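Local coordinates for protein exonuclease mut-7 homolog (Aedes aegypti, PDB 7JW2) that probably acts as a magnesium-dependent 3'-5' exoribonuclease that trims the 3' ends of Argonaute-bound microRNAs, this chain being its exonuclease (EXO) domain, at residues Y22-D27 / Y62-M67; V50-L55 / A173-R178; Q126-H131 / N211-A216; E145-N150 / L154-L159. All blocks are in the same frame, centred on the assembly; numbering follows the deposited sequence.

Contact 1: residues Y22-D27 / Y62-M67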
# COMPACT_ATOMS: atom_id res chain seq x y z
N TYR A 22 -4.29 0.65 -0.67
CA TYR A 22 -2.97 0.42 -0.07
C TYR A 22 -3.08 0.09 1.41
O TYR A 22 -2.24 -0.65 1.93
CB TYR A 22 -2.05 1.62 -0.34
CG TYR A 22 -1.56 1.57 -1.77
CD1 TYR A 22 -0.68 0.58 -2.17
CD2 TYR A 22 -2.02 2.46 -2.72
CE1 TYR A 22 -0.24 0.49 -3.48
CE2 TYR A 22 -1.59 2.38 -4.04
CZ TYR A 22 -0.71 1.39 -4.41
OH TYR A 22 -0.28 1.31 -5.72
N ALA A 23 -4.09 0.61 2.11
CA ALA A 23 -4.30 0.19 3.49
C ALA A 23 -4.67 -1.29 3.55
O ALA A 23 -4.19 -2.04 4.42
CB ALA A 23 -5.39 1.04 4.15
N MET A 24 -5.51 -1.74 2.61
CA MET A 24 -5.82 -3.16 2.49
C MET A 24 -4.55 -3.97 2.22
O MET A 24 -4.31 -5.01 2.86
CB MET A 24 -6.84 -3.38 1.37
CG MET A 24 -7.03 -4.84 1.01
SD MET A 24 -7.96 -5.00 -0.54
CE MET A 24 -6.65 -4.63 -1.73
N LEU A 25 -3.74 -3.53 1.25
CA LEU A 25 -2.52 -4.27 0.91
C LEU A 25 -1.60 -4.37 2.11
O LEU A 25 -0.95 -5.40 2.32
CB LEU A 25 -1.81 -3.59 -0.26
CG LEU A 25 -0.76 -4.46 -0.97
CD1 LEU A 25 -1.45 -5.70 -1.55
CD2 LEU A 25 -0.07 -3.68 -2.09
N SER A 26 -1.53 -3.31 2.91
CA SER A 26 -0.69 -3.33 4.11
C SER A 26 -1.07 -4.48 5.04
O SER A 26 -0.19 -5.16 5.59
CB SER A 26 -0.80 -2.00 4.84
OG SER A 26 -0.13 -2.04 6.08
N ASP A 27 -2.37 -4.71 5.23
CA ASP A 27 -2.83 -5.82 6.05
C ASP A 27 -2.57 -7.15 5.36
O ASP A 27 -1.96 -8.06 5.94
CB ASP A 27 -4.32 -5.63 6.36
CG ASP A 27 -4.93 -6.80 7.12
OD1 ASP A 27 -4.19 -7.61 7.72
OD2 ASP A 27 -6.18 -6.90 7.14
N TYR A 62 -12.37 -7.24 2.98
CA TYR A 62 -12.20 -6.12 2.07
C TYR A 62 -12.96 -6.38 0.78
O TYR A 62 -12.88 -7.47 0.21
CB TYR A 62 -10.72 -5.90 1.76
CG TYR A 62 -9.88 -5.64 2.98
CD1 TYR A 62 -9.24 -6.67 3.66
CD2 TYR A 62 -9.72 -4.35 3.47
CE1 TYR A 62 -8.47 -6.43 4.77
CE2 TYR A 62 -8.95 -4.10 4.59
CZ TYR A 62 -8.33 -5.15 5.24
OH TYR A 62 -7.56 -4.90 6.35
N MET A 63 -13.68 -5.38 0.29
CA MET A 63 -14.42 -5.51 -0.95
C MET A 63 -13.92 -4.43 -1.90
O MET A 63 -14.24 -3.25 -1.70
CB MET A 63 -15.92 -5.39 -0.70
CG MET A 63 -16.39 -6.49 0.23
SD MET A 63 -18.16 -6.45 0.54
CE MET A 63 -18.30 -5.01 1.56
N ILE A 64 -13.12 -4.82 -2.89
CA ILE A 64 -12.59 -3.86 -3.86
C ILE A 64 -13.69 -3.52 -4.86
O ILE A 64 -14.15 -4.40 -5.60
CB ILE A 64 -11.36 -4.41 -4.59
CG1 ILE A 64 -10.28 -4.91 -3.61
CG2 ILE A 64 -10.79 -3.33 -5.56
CD1 ILE A 64 -9.26 -5.79 -4.31
N ASP A 65 -14.08 -2.24 -4.89
CA ASP A 65 -15.09 -1.76 -5.85
C ASP A 65 -14.35 -1.42 -7.14
O ASP A 65 -13.73 -0.36 -7.26
CB ASP A 65 -15.85 -0.56 -5.31
CG ASP A 65 -16.99 -0.16 -6.21
OD1 ASP A 65 -16.92 -0.45 -7.41
OD2 ASP A 65 -17.96 0.42 -5.69
N VAL A 66 -14.38 -2.36 -8.09
CA VAL A 66 -13.60 -2.18 -9.30
C VAL A 66 -14.21 -1.09 -10.17
O VAL A 66 -13.50 -0.41 -10.92
CB VAL A 66 -13.50 -3.52 -10.05
CG1 VAL A 66 -12.78 -3.36 -11.38
CG2 VAL A 66 -12.76 -4.55 -9.16
N MET A 67 -15.53 -0.90 -10.07
CA MET A 67 -16.19 0.11 -10.89
C MET A 67 -15.80 1.52 -10.47
O MET A 67 -15.65 2.41 -11.32
CB MET A 67 -17.71 -0.07 -10.79
CG MET A 67 -18.22 -1.27 -11.54
SD MET A 67 -20.02 -1.45 -11.40
CE MET A 67 -20.57 0.02 -12.23
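Met24 and Asp27, one turn apart on helix 18-28, meet Tyr62 of strand 61-65, so that the first helix of this DnaQ-like, RNase H-type exonuclease fold packs on its central mixed sheet. The short segments of helix and strand run at 143° to one another, their axes 10.2 Å apart at the closest.

The apolar part is a Met-aromatic contact made mainly by carbon. Met24 CG sits over one face of the Tyr62 ring, 3.8 Å from its centroid and displaced toward the rim on the CB side, which makes it a CH-pi contact. The sulfur has moved beyond this and lies obliquely, 4.8 Å from the same centroid. With CG anti to the backbone N (chi1 170°), the methionine runs back along the tyrosine, the two side chains passing in opposite directions. A bend at its last torsion (chi3) then turns the methyl group to Ile64, Met24 CE lying 3.8 Å from Ile64 CD1. Leu55, on the neighbouring strand 50-56, closes on both Met24 and Ile64.

Around the contact, His13 of the edge strand stacks with the Tyr62 ring, and the outer surface of helix 18-28 packs on the second subunit, where Ser26 bonds to Asp19 of that chain.

The polar part is a single short bond at the edge of the ring. Asp27 OD1 is held by Gln31 NE2, whereas Tyr62 OH donates to Asp27 OD2 at 2.6 Å, using the anti lone pair of that oxygen with the carboxylate turned 64° from the ring plane.

Contact 2: residues V50-L55 / A173-R178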
# COMPACT_ATOMS: atom_id res chain seq x y z
N VAL A 50 -15.80 -6.97 -14.13
CA VAL A 50 -15.81 -7.19 -12.69
C VAL A 50 -16.50 -6.03 -11.98
O VAL A 50 -16.24 -4.85 -12.28
CB VAL A 50 -14.38 -7.34 -12.15
CG1 VAL A 50 -14.41 -7.71 -10.65
CG2 VAL A 50 -13.64 -8.40 -12.93
N SER A 51 -17.35 -6.35 -11.01
CA SER A 51 -17.91 -5.35 -10.10
C SER A 51 -17.14 -5.27 -8.79
O SER A 51 -16.69 -4.19 -8.40
CB SER A 51 -19.40 -5.65 -9.84
OG SER A 51 -19.90 -4.81 -8.81
N LEU A 52 -16.97 -6.41 -8.11
CA LEU A 52 -16.31 -6.49 -6.81
C LEU A 52 -15.32 -7.64 -6.82
O LEU A 52 -15.55 -8.65 -7.47
CB LEU A 52 -17.31 -6.74 -5.66
CG LEU A 52 -18.37 -5.68 -5.36
CD1 LEU A 52 -19.26 -6.19 -4.24
CD2 LEU A 52 -17.74 -4.36 -4.98
N ILE A 53 -14.22 -7.46 -6.08
CA ILE A 53 -13.36 -8.56 -5.64
C ILE A 53 -13.29 -8.52 -4.12
O ILE A 53 -13.01 -7.46 -3.54
CB ILE A 53 -11.96 -8.47 -6.27
CG1 ILE A 53 -12.06 -8.67 -7.78
CG2 ILE A 53 -11.05 -9.55 -5.66
CD1 ILE A 53 -10.78 -8.31 -8.50
N GLN A 54 -13.58 -9.64 -3.48
CA GLN A 54 -13.66 -9.70 -2.02
C GLN A 54 -12.51 -10.54 -1.47
O GLN A 54 -12.30 -11.67 -1.92
CB GLN A 54 -15.00 -10.27 -1.54
CG GLN A 54 -16.27 -9.59 -2.08
CD GLN A 54 -16.84 -10.31 -3.29
OE1 GLN A 54 -16.62 -9.89 -4.43
NE2 GLN A 54 -17.59 -11.39 -3.05
N LEU A 55 -11.80 -9.98 -0.50
CA LEU A 55 -10.66 -10.64 0.14
C LEU A 55 -10.89 -10.66 1.64
O LEU A 55 -11.01 -9.59 2.26
CB LEU A 55 -9.35 -9.92 -0.18
CG LEU A 55 -9.13 -9.65 -1.67
CD1 LEU A 55 -7.89 -8.80 -1.94
CD2 LEU A 55 -9.07 -10.95 -2.46
N ALA A 173 -24.04 -4.17 -11.08
CA ALA A 173 -23.58 -2.96 -11.73
C ALA A 173 -24.20 -1.70 -11.14
O ALA A 173 -23.72 -0.60 -11.43
CB ALA A 173 -23.88 -3.02 -13.23
N GLN A 174 -25.23 -1.82 -10.31
CA GLN A 174 -25.85 -0.63 -9.75
C GLN A 174 -24.95 -0.02 -8.67
O GLN A 174 -24.25 -0.73 -7.94
CB GLN A 174 -27.24 -0.94 -9.21
CG GLN A 174 -27.28 -1.55 -7.83
CD GLN A 174 -28.64 -2.15 -7.51
OE1 GLN A 174 -29.63 -1.84 -8.18
NE2 GLN A 174 -28.70 -3.01 -6.51
N ARG A 175 -24.93 1.31 -8.62
CA ARG A 175 -24.18 2.04 -7.61
C ARG A 175 -25.06 3.14 -7.03
O ARG A 175 -25.71 3.88 -7.80
CB ARG A 175 -22.89 2.63 -8.18
CG ARG A 175 -21.77 1.60 -8.46
CD ARG A 175 -21.34 0.88 -7.19
NE ARG A 175 -20.20 -0.02 -7.39
CZ ARG A 175 -20.32 -1.26 -7.87
NH1 ARG A 175 -21.52 -1.72 -8.21
NH2 ARG A 175 -19.26 -2.04 -8.00
N PRO A 176 -25.12 3.29 -5.69
CA PRO A 176 -24.44 2.39 -4.74
C PRO A 176 -25.08 1.02 -4.67
O PRO A 176 -26.25 0.83 -4.99
CB PRO A 176 -24.58 3.11 -3.40
CG PRO A 176 -25.75 4.03 -3.58
CD PRO A 176 -25.76 4.43 -5.02
N LEU A 177 -24.28 0.04 -4.26
CA LEU A 177 -24.84 -1.27 -3.98
C LEU A 177 -25.71 -1.20 -2.73
O LEU A 177 -25.49 -0.37 -1.83
CB LEU A 177 -23.72 -2.30 -3.81
CG LEU A 177 -22.91 -2.62 -5.07
CD1 LEU A 177 -21.59 -3.30 -4.71
CD2 LEU A 177 -23.71 -3.47 -6.04
N ARG A 178 -26.70 -2.08 -2.66
CA ARG A 178 -27.56 -2.14 -1.49
C ARG A 178 -26.84 -2.88 -0.37
O ARG A 178 -25.97 -3.72 -0.61
CB ARG A 178 -28.87 -2.86 -1.81
CG ARG A 178 -29.72 -2.22 -2.91
CD ARG A 178 -30.93 -3.08 -3.16
NE ARG A 178 -30.87 -3.76 -4.46
CZ ARG A 178 -30.66 -5.06 -4.62
NH1 ARG A 178 -30.47 -5.87 -3.57
NH2 ARG A 178 -30.63 -5.56 -5.85
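At a classic beta bulge in strand 50-56, where Ser51 and Leu52 both face Glu39 of strand 33-40, the loop before helix 179-205 meets the sheet of the exonuclease fold. Ser51 directs its side chain at the loop, and its OG accepts a hydrogen bond from Arg175 NH2 at 3.0 Å. The bond is nearly straight, with 168° at the hydrogen, and OG lies almost in the guanidinium plane. The same hydroxyl is also bonded to the carbonyl of Trp172, so two loop residues, Arg175 and Trp172, grip it.

Arg175 bends at its second torsion (chi2 -61°), folding the chain back so that its end group has partners in both the strand and its own loop. Its NE forms a salt bridge with Asp65, at the end of strand 61-65, while NH1 bonds to the carbonyls of Trp172 and Gln174. Arg175 NH1 to Gln174 O measures 2.9 Å, the donor standing well above the carbonyl plane. Together these bonds should fix the rotation of the guanidinium.

Leucines supply the apolar half. A cis peptide bond precedes Pro176, and the next residue, Leu177, turns its side chain toward the strand, with Trp172 packing against both Leu177 and Leu52. Leu177 CD1 also lies over one face of the Arg175 guanidinium, 3.8 Å above its plane. Leu52 and Leu177 reach for each other tip to tip, their CD1 methyls 3.7 Å apart.

Contact 3: residues Q126-H131 / N211-A216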
# COMPACT_ATOMS: atom_id res chain seq x y z
N GLN A 126 -13.60 -27.03 -3.59
CA GLN A 126 -14.31 -28.14 -4.22
C GLN A 126 -13.40 -29.35 -4.39
O GLN A 126 -13.87 -30.49 -4.31
CB GLN A 126 -14.88 -27.71 -5.57
CG GLN A 126 -15.92 -28.67 -6.13
CD GLN A 126 -16.68 -28.08 -7.30
OE1 GLN A 126 -16.13 -27.31 -8.08
NE2 GLN A 126 -17.95 -28.45 -7.43
N LEU A 127 -12.10 -29.14 -4.61
CA LEU A 127 -11.15 -30.25 -4.69
C LEU A 127 -10.93 -30.89 -3.33
O LEU A 127 -10.82 -32.11 -3.22
CB LEU A 127 -9.82 -29.76 -5.27
CG LEU A 127 -9.78 -29.37 -6.74
CD1 LEU A 127 -8.40 -28.85 -7.11
CD2 LEU A 127 -10.17 -30.55 -7.62
N LEU A 128 -10.84 -30.07 -2.28
CA LEU A 128 -10.73 -30.61 -0.93
C LEU A 128 -11.98 -31.41 -0.56
O LEU A 128 -11.88 -32.49 0.03
CB LEU A 128 -10.49 -29.48 0.06
CG LEU A 128 -10.43 -29.82 1.55
CD1 LEU A 128 -9.19 -30.67 1.88
CD2 LEU A 128 -10.45 -28.55 2.40
N TRP A 129 -13.16 -30.89 -0.92
CA TRP A 129 -14.41 -31.61 -0.73
C TRP A 129 -14.35 -32.99 -1.36
O TRP A 129 -14.63 -34.00 -0.71
CB TRP A 129 -15.55 -30.78 -1.32
CG TRP A 129 -16.94 -31.23 -1.01
CD1 TRP A 129 -17.32 -32.38 -0.37
CD2 TRP A 129 -18.13 -30.52 -1.31
NE1 TRP A 129 -18.70 -32.42 -0.27
CE2 TRP A 129 -19.21 -31.29 -0.84
CE3 TRP A 129 -18.39 -29.30 -1.94
CZ2 TRP A 129 -20.54 -30.88 -0.98
CZ3 TRP A 129 -19.71 -28.89 -2.08
CH2 TRP A 129 -20.76 -29.68 -1.60
N ARG A 130 -13.98 -33.05 -2.64
CA ARG A 130 -13.93 -34.33 -3.34
C ARG A 130 -12.89 -35.26 -2.74
O ARG A 130 -13.07 -36.49 -2.73
CB ARG A 130 -13.65 -34.10 -4.83
CG ARG A 130 -14.86 -33.57 -5.60
CD ARG A 130 -14.47 -32.94 -6.93
NE ARG A 130 -13.23 -33.49 -7.47
CZ ARG A 130 -12.53 -32.93 -8.45
NH1 ARG A 130 -12.95 -31.80 -9.00
NH2 ARG A 130 -11.41 -33.51 -8.87
N HIS A 131 -11.80 -34.70 -2.20
CA HIS A 131 -10.74 -35.52 -1.63
C HIS A 131 -11.18 -36.18 -0.32
O HIS A 131 -10.98 -37.38 -0.12
CB HIS A 131 -9.49 -34.67 -1.41
CG HIS A 131 -8.27 -35.45 -1.06
ND1 HIS A 131 -7.91 -35.73 0.25
CD2 HIS A 131 -7.32 -36.02 -1.83
CE1 HIS A 131 -6.80 -36.44 0.26
NE2 HIS A 131 -6.41 -36.62 -0.99
N ASN A 211 -2.63 -30.59 7.15
CA ASN A 211 -1.55 -29.90 6.45
C ASN A 211 -0.89 -30.80 5.41
O ASN A 211 -0.45 -30.33 4.36
CB ASN A 211 -0.50 -29.41 7.45
CG ASN A 211 -0.96 -28.24 8.26
OD1 ASN A 211 -1.78 -27.44 7.80
ND2 ASN A 211 -0.42 -28.11 9.47
N GLU A 212 -0.78 -32.10 5.71
CA GLU A 212 -0.23 -33.01 4.72
C GLU A 212 -1.14 -33.12 3.51
O GLU A 212 -0.67 -33.14 2.36
CB GLU A 212 -0.02 -34.39 5.36
CG GLU A 212 0.93 -35.28 4.63
CD GLU A 212 1.29 -36.50 5.45
OE1 GLU A 212 0.60 -36.77 6.45
OE2 GLU A 212 2.27 -37.19 5.09
N ILE A 213 -2.46 -33.18 3.74
CA ILE A 213 -3.43 -33.22 2.65
C ILE A 213 -3.40 -31.91 1.86
O ILE A 213 -3.43 -31.92 0.62
CB ILE A 213 -4.82 -33.52 3.23
CG1 ILE A 213 -4.88 -34.99 3.70
CG2 ILE A 213 -5.89 -33.24 2.20
CD1 ILE A 213 -5.88 -35.24 4.80
N LEU A 214 -3.31 -30.78 2.55
CA LEU A 214 -3.21 -29.49 1.87
C LEU A 214 -2.05 -29.45 0.89
O LEU A 214 -2.22 -29.07 -0.28
CB LEU A 214 -3.09 -28.38 2.91
CG LEU A 214 -2.88 -26.98 2.35
CD1 LEU A 214 -4.13 -26.55 1.56
CD2 LEU A 214 -2.61 -26.01 3.47
N ASN A 215 -0.85 -29.86 1.34
CA ASN A 215 0.31 -29.80 0.45
C ASN A 215 0.13 -30.68 -0.77
O ASN A 215 0.49 -30.29 -1.89
CB ASN A 215 1.58 -30.20 1.20
CG ASN A 215 2.81 -30.07 0.33
OD1 ASN A 215 3.34 -31.07 -0.18
ND2 ASN A 215 3.27 -28.84 0.13
N ALA A 216 -0.45 -31.88 -0.60
CA ALA A 216 -0.67 -32.75 -1.74
C ALA A 216 -1.63 -32.12 -2.75
O ALA A 216 -1.41 -32.20 -3.96
CB ALA A 216 -1.20 -34.10 -1.27
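The His131 imidazole is the flat group of this contact, and Ile213 approaches it obliquely, its CG2 methyl lying 3.8 Å from His131 ND1. Ile213 CG2 is nearly as close to the next ring atom, His131 CE1, at 3.9 Å, so the methyl lies against the ND1-CE1 bond. Phe135 meets the same imidazole with the two ring planes about 75° apart.

The contact is a helix-helix packing between helix 125-132, which directly follows the last strand of the exonuclease fold, and the C-terminal helix 210-217. The nearest CA atoms across the segments, those of Leu128 and Leu214, are 8.1 Å apart, and no hydrogen bond joins the two. Side chains therefore do all the bridging. His131 has CG anti to its own N (chi1 -170°), which swings the ring out from its helix toward the isoleucine. His131 ND1 is buried by the contact and has no hydrogen-bond partner in the model.

Leu128, one turn earlier, meets the same isoleucine nearly at a right angle, and Ile213 thus touches residues one turn apart on helix 125-132. Helix 179-205 lines the join through Tyr196 and Ile199, which touch Leu128, and through Leu203, which touches Ile213, while Leu217 packs on both Leu128 and His131. The leucine's own link is the looser one, Leu128 CD1 standing 4.2 Å from Ile213 CG2.

Contact 4: residues E145-N150 / L154-L159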
# COMPACT_ATOMS: atom_id res chain seq x y z
N GLU A 145 -26.30 -36.69 2.87
CA GLU A 145 -25.91 -37.64 1.83
C GLU A 145 -26.10 -37.04 0.45
O GLU A 145 -27.17 -36.49 0.15
CB GLU A 145 -26.72 -38.93 1.95
CG GLU A 145 -25.97 -40.09 2.59
CD GLU A 145 -26.52 -41.43 2.16
OE1 GLU A 145 -25.85 -42.13 1.37
OE2 GLU A 145 -27.64 -41.79 2.60
N SER A 146 -25.06 -37.13 -0.38
CA SER A 146 -25.12 -36.87 -1.81
C SER A 146 -25.84 -35.56 -2.15
O SER A 146 -26.83 -35.52 -2.88
CB SER A 146 -25.78 -38.05 -2.54
OG SER A 146 -25.03 -39.23 -2.35
N VAL A 147 -25.32 -34.47 -1.59
CA VAL A 147 -25.80 -33.15 -2.00
C VAL A 147 -25.06 -32.72 -3.26
O VAL A 147 -23.96 -33.20 -3.56
CB VAL A 147 -25.63 -32.11 -0.87
CG1 VAL A 147 -26.37 -32.56 0.40
CG2 VAL A 147 -24.15 -31.87 -0.58
N ASN A 148 -25.68 -31.82 -4.02
CA ASN A 148 -25.00 -31.20 -5.14
C ASN A 148 -23.77 -30.46 -4.64
O ASN A 148 -23.79 -29.87 -3.55
CB ASN A 148 -25.93 -30.23 -5.87
CG ASN A 148 -27.00 -30.95 -6.66
OD1 ASN A 148 -26.85 -32.12 -7.02
ND2 ASN A 148 -28.09 -30.24 -6.95
N GLN A 149 -22.69 -30.50 -5.42
CA GLN A 149 -21.41 -29.96 -4.96
C GLN A 149 -21.28 -28.49 -5.34
O GLN A 149 -20.50 -28.10 -6.22
CB GLN A 149 -20.26 -30.79 -5.52
CG GLN A 149 -20.14 -32.19 -4.92
CD GLN A 149 -18.75 -32.77 -5.04
OE1 GLN A 149 -18.31 -33.55 -4.19
NE2 GLN A 149 -18.04 -32.40 -6.10
N ASN A 150 -22.05 -27.66 -4.65
CA ASN A 150 -21.98 -26.21 -4.77
C ASN A 150 -21.66 -25.60 -3.41
O ASN A 150 -21.67 -26.28 -2.38
CB ASN A 150 -23.28 -25.63 -5.34
CG ASN A 150 -24.52 -26.05 -4.56
OD1 ASN A 150 -24.59 -25.90 -3.33
ND2 ASN A 150 -25.50 -26.60 -5.27
N LEU A 154 -22.04 -26.84 0.69
CA LEU A 154 -20.87 -26.98 1.54
C LEU A 154 -21.01 -26.15 2.81
O LEU A 154 -20.56 -26.57 3.89
CB LEU A 154 -19.61 -26.58 0.77
CG LEU A 154 -18.29 -26.93 1.45
CD1 LEU A 154 -18.30 -28.39 1.95
CD2 LEU A 154 -17.14 -26.66 0.49
N VAL A 155 -21.60 -24.96 2.71
CA VAL A 155 -21.87 -24.16 3.90
C VAL A 155 -22.79 -24.90 4.86
O VAL A 155 -22.55 -24.92 6.08
CB VAL A 155 -22.45 -22.79 3.49
CG1 VAL A 155 -23.04 -22.10 4.69
CG2 VAL A 155 -21.36 -21.92 2.88
N ARG A 156 -23.85 -25.52 4.34
CA ARG A 156 -24.75 -26.26 5.22
C ARG A 156 -24.03 -27.43 5.89
O ARG A 156 -24.18 -27.65 7.10
CB ARG A 156 -25.96 -26.76 4.45
CG ARG A 156 -27.12 -27.17 5.36
CD ARG A 156 -28.39 -27.33 4.55
NE ARG A 156 -28.29 -28.45 3.63
CZ ARG A 156 -28.13 -28.34 2.32
NH1 ARG A 156 -28.05 -27.14 1.76
NH2 ARG A 156 -28.04 -29.43 1.56
N LEU A 157 -23.25 -28.19 5.12
CA LEU A 157 -22.54 -29.34 5.67
C LEU A 157 -21.55 -28.94 6.76
O LEU A 157 -21.37 -29.66 7.74
CB LEU A 157 -21.79 -30.08 4.55
CG LEU A 157 -22.63 -30.85 3.55
CD1 LEU A 157 -21.84 -31.09 2.28
CD2 LEU A 157 -23.06 -32.17 4.15
N CYS A 158 -20.89 -27.79 6.60
CA CYS A 158 -19.84 -27.42 7.53
C CYS A 158 -20.34 -26.56 8.68
O CYS A 158 -19.83 -26.67 9.79
CB CYS A 158 -18.71 -26.67 6.81
SG CYS A 158 -17.80 -27.66 5.64
N LEU A 159 -21.32 -25.69 8.44
CA LEU A 159 -21.74 -24.73 9.44
C LEU A 159 -23.17 -24.89 9.91
O LEU A 159 -23.57 -24.21 10.86
CB LEU A 159 -21.55 -23.30 8.90
CG LEU A 159 -20.22 -23.02 8.20
CD1 LEU A 159 -20.28 -21.62 7.65
CD2 LEU A 159 -19.03 -23.20 9.14
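Asn150, the N-cap residue of helix 151-159, uses both its side chain and its backbone to start the helix: its carbonyl O accepts a bond from Leu154 N at 3.1 Å, while its OD1 caps the backbone N of Asn153. The backbone bond has 157° at the hydrogen and lies in the carbonyl plane. A positive chi1 of 54° brings the amide round to the helix end. Just before it, Gln149 is the centre of an inverse gamma turn, which leads the chain into the cap.

Farther back in the loop, Val147 turns its side chain to the helix and spreads its two methyls over neighbouring residues. Val147 CG2 meets Leu157 CD1 at 3.8 Å, the two side chains sliding past each other in opposite directions. The other branch, Val147 CG1, lies 3.7 Å from Arg156 NH2 and approaches the guanidinium obliquely.

That guanidinium takes its polar partners from outside the two segments. NE forms a salt bridge with Glu144, just ahead of the loop segment, and NH1 bonds to Asn153 OD1 in the first turn of the helix. These bonds should steady the flat group beside the valine.

Trp129 of helix 125-132 touches Val147 of the loop and Leu154 and Leu157 of the helix, while helix 179-205 packs on helix 151-159 through Ile195, which touches Leu154 and Val155, and Cys191, which touches Val155.

How the contacts relate
Contact 1 closes first, bringing strand 61-65 back to helix 18-28 near the N terminus. Before it closes, strand 50-55 opens contact 2, so the two cross; they share neighbouring strands of the sheet, and Met67 lies against the loop around Ala173 and Arg175. Contact 3 opens at 126-131, inside the loop of contact 2, and closes only at 211-216, crossing contact 2 as well. Contact 4 is local, nested within the loops of both. Contacts 1 and 2 thus tie helix and loop to the sheet, whereas contact 3 joins two helices and contact 4 a loop to the helix that follows it, both on the opposite side of the chain's centre from contact 1.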